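Local coordinates for protein Non-structural maintenance of chromosomes element 1 homolog (Xenopus laevis, PDB 7DG2) that probably acts as a RING-type E3 ubiquitin ligase subunit of the SMC5-SMC6 DNA-repair complex, working together with a MAGE partner, at residues A[100-105]-A[150-155]. Residues are numbered along the deposited sequence; the frame is centred on the assembly and turned at random.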
loop_
_atom_site.group_PDB
_atom_site.type_symbol
_atom_site.label_atom_id
_atom_site.label_comp_id
_atom_site.label_asym_id
_atom_site.label_seq_id
_atom_site.Cartn_x
_atom_site.Cartn_y
_atom_site.Cartn_z
ATOM N N GLU A 100 -0.720 -15.457 -12.631
ATOM C CA GLU A 100 -0.140 -16.574 -13.369
ATOM C C GLU A 100 1.163 -16.149 -14.038
ATOM O O GLU A 100 2.172 -16.874 -13.988
ATOM C CB GLU A 100 -1.121 -17.101 -14.421
ATOM C CG GLU A 100 -0.610 -18.399 -15.062
ATOM C CD GLU A 100 -1.445 -18.879 -16.244
ATOM O OE1 GLU A 100 -0.872 -19.582 -17.115
ATOM O OE2 GLU A 100 -2.648 -18.543 -16.309
ATOM N N LEU A 101 1.172 -14.964 -14.642
ATOM C CA LEU A 101 2.400 -14.504 -15.283
ATOM C C LEU A 101 3.472 -14.231 -14.238
ATOM O O LEU A 101 4.647 -14.527 -14.469
ATOM C CB LEU A 101 2.137 -13.261 -16.139
ATOM C CG LEU A 101 3.357 -12.696 -16.882
ATOM C CD1 LEU A 101 3.973 -13.755 -17.815
ATOM C CD2 LEU A 101 2.987 -11.448 -17.676
ATOM N N PHE A 102 3.088 -13.687 -13.072
ATOM C CA PHE A 102 4.068 -13.503 -12.007
ATOM C C PHE A 102 4.704 -14.837 -11.625
ATOM O O PHE A 102 5.933 -14.939 -11.500
ATOM C CB PHE A 102 3.443 -12.845 -10.759
ATOM C CG PHE A 102 4.457 -12.623 -9.671
ATOM C CD1 PHE A 102 5.319 -11.547 -9.733
ATOM C CD2 PHE A 102 4.593 -13.530 -8.634
ATOM C CE1 PHE A 102 6.286 -11.370 -8.751
ATOM C CE2 PHE A 102 5.564 -13.366 -7.670
ATOM C CZ PHE A 102 6.410 -12.282 -7.738
ATOM N N ARG A 103 3.882 -15.884 -11.468
ATOM C CA ARG A 103 4.420 -17.171 -11.043
ATOM C C ARG A 103 5.345 -17.761 -12.102
ATOM O O ARG A 103 6.404 -18.304 -11.762
ATOM C CB ARG A 103 3.297 -18.154 -10.723
ATOM C CG ARG A 103 2.499 -17.769 -9.465
ATOM C CD ARG A 103 1.609 -18.924 -8.980
ATOM N NE ARG A 103 0.690 -19.402 -10.008
ATOM C CZ ARG A 103 -0.533 -18.914 -10.218
ATOM N NH1 ARG A 103 -1.296 -19.423 -11.183
ATOM N NH2 ARG A 103 -0.995 -17.913 -9.477
ATOM N N LYS A 104 4.968 -17.665 -13.382
ATOM C CA LYS A 104 5.841 -18.207 -14.426
ATOM C C LYS A 104 7.129 -17.406 -14.535
ATOM O O LYS A 104 8.200 -17.972 -14.794
ATOM C CB LYS A 104 5.121 -18.244 -15.782
ATOM C CG LYS A 104 3.876 -19.140 -15.827
ATOM C CD LYS A 104 4.184 -20.574 -15.407
ATOM C CE LYS A 104 5.088 -21.285 -16.407
ATOM N NZ LYS A 104 5.324 -22.717 -16.010
ATOM N N THR A 105 7.052 -16.082 -14.342
ATOM C CA THR A 105 8.261 -15.256 -14.354
ATOM C C THR A 105 9.169 -15.601 -13.178
ATOM O O THR A 105 10.391 -15.742 -13.331
ATOM C CB THR A 105 7.864 -13.772 -14.327
ATOM O OG1 THR A 105 7.084 -13.462 -15.497
ATOM C CG2 THR A 105 9.096 -12.868 -14.291
ATOM N N LYS A 150 7.526 -3.336 -5.489
ATOM C CA LYS A 150 8.687 -4.029 -4.927
ATOM C C LYS A 150 8.470 -5.541 -4.837
ATOM O O LYS A 150 8.884 -6.190 -3.878
ATOM C CB LYS A 150 9.066 -3.438 -3.563
ATOM C CG LYS A 150 9.562 -2.016 -3.688
ATOM C CD LYS A 150 9.756 -1.394 -2.319
ATOM C CE LYS A 150 10.724 -0.226 -2.380
ATOM N NZ LYS A 150 10.632 0.513 -3.662
ATOM N N TRP A 151 7.840 -6.124 -5.863
ATOM C CA TRP A 151 7.877 -7.573 -6.035
ATOM C C TRP A 151 8.983 -7.985 -6.990
ATOM O O TRP A 151 9.618 -9.022 -6.788
ATOM C CB TRP A 151 6.531 -8.116 -6.553
ATOM C CG TRP A 151 5.433 -7.826 -5.580
ATOM C CD1 TRP A 151 4.327 -7.039 -5.791
ATOM C CD2 TRP A 151 5.372 -8.260 -4.219
ATOM N NE1 TRP A 151 3.572 -6.975 -4.635
ATOM C CE2 TRP A 151 4.193 -7.713 -3.657
ATOM C CE3 TRP A 151 6.197 -9.057 -3.416
ATOM C CZ2 TRP A 151 3.818 -7.945 -2.324
ATOM C CZ3 TRP A 151 5.824 -9.281 -2.082
ATOM C CH2 TRP A 151 4.639 -8.732 -1.556
ATOM N N LEU A 152 9.255 -7.161 -7.984
ATOM C CA LEU A 152 10.367 -7.379 -8.897
ATOM C C LEU A 152 11.311 -6.191 -8.819
ATOM O O LEU A 152 10.930 -5.087 -8.423
ATOM C CB LEU A 152 9.879 -7.557 -10.344
ATOM C CG LEU A 152 8.985 -8.756 -10.658
ATOM C CD1 LEU A 152 8.598 -8.760 -12.130
ATOM C CD2 LEU A 152 9.668 -10.055 -10.262
ATOM N N ILE A 153 12.562 -6.440 -9.191
ATOM C CA ILE A 153 13.575 -5.415 -9.401
ATOM C C ILE A 153 13.880 -5.430 -10.885
ATOM O O ILE A 153 14.095 -6.508 -11.448
ATOM C CB ILE A 153 14.860 -5.719 -8.612
ATOM C CG1 ILE A 153 14.738 -5.295 -7.162
ATOM C CG2 ILE A 153 16.070 -5.059 -9.272
ATOM C CD1 ILE A 153 15.986 -5.621 -6.415
ATOM N N GLY A 154 13.918 -4.262 -11.510
ATOM C CA GLY A 154 14.081 -4.160 -12.955
ATOM C C GLY A 154 15.315 -3.362 -13.324
ATOM O O GLY A 154 15.564 -2.299 -12.755
ATOM N N ARG A 155 16.080 -3.883 -14.283
ATOM C CA ARG A 155 17.325 -3.250 -14.706
ATOM C C ARG A 155 17.491 -3.492 -16.199
ATOM O O ARG A 155 17.758 -4.624 -16.610
ATOM C CB ARG A 155 18.516 -3.807 -13.931
ATOM C CG ARG A 155 18.709 -3.192 -12.554
ATOM C CD ARG A 155 20.188 -2.950 -12.264
ATOM N NE ARG A 155 20.950 -4.193 -12.175
ATOM C CZ ARG A 155 21.025 -4.935 -11.075
ATOM N NH1 ARG A 155 20.376 -4.555 -9.980
ATOM N NH2 ARG A 155 21.742 -6.051 -11.067
#
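Phe102 of helix 96-111 meets Trp151, just before strand 152-155, and Leu152, its first residue, inside a winged-helix unit of the Nse1 family in which helices 96-111, 119-128 and 136-148 precede the wing strands 152-155 and 158-161. The contact is wholly apolar and buried. Phe102 holds CG anti to its own backbone nitrogen (chi1 -179°), which carries the ring out from the helix; the CA atoms of Phe102 and Trp151 are 9.2 Å apart, a separation that this long, flat side chain bridges. One ring atom does the touching: Phe102 CE1 lies 3.9 Å from Trp151 CB, and the same CE1 is 3.9 Å from Leu152 CD2, both approaching the ring obliquely. Trp151 is large enough to serve Phe102 with its methylene while the indole turns off toward a cation-pi contact with Arg164 and toward Phe70 of the Nse4 chain. The side chains of Phe102 and Leu152 run antiparallel past one another; branched Leu152 can give one methyl to Phe102 and still pack on Leu143 and Phe146 of helix 136-148. Phe146 also meets the Phe102 ring edge-to-face. Between helix 136-148 and the strand, Lys150 takes a positive phi (62°) in a Schellman motif, turning the chain toward the wing. Thr105 suits a buried helical site because its hydroxyl is satisfied by a hydrogen bond within helix 96-111: Thr105 OG1 donates to Leu101 O at 2.9 Å, from the carbonyl face opposite that used by Thr105 N.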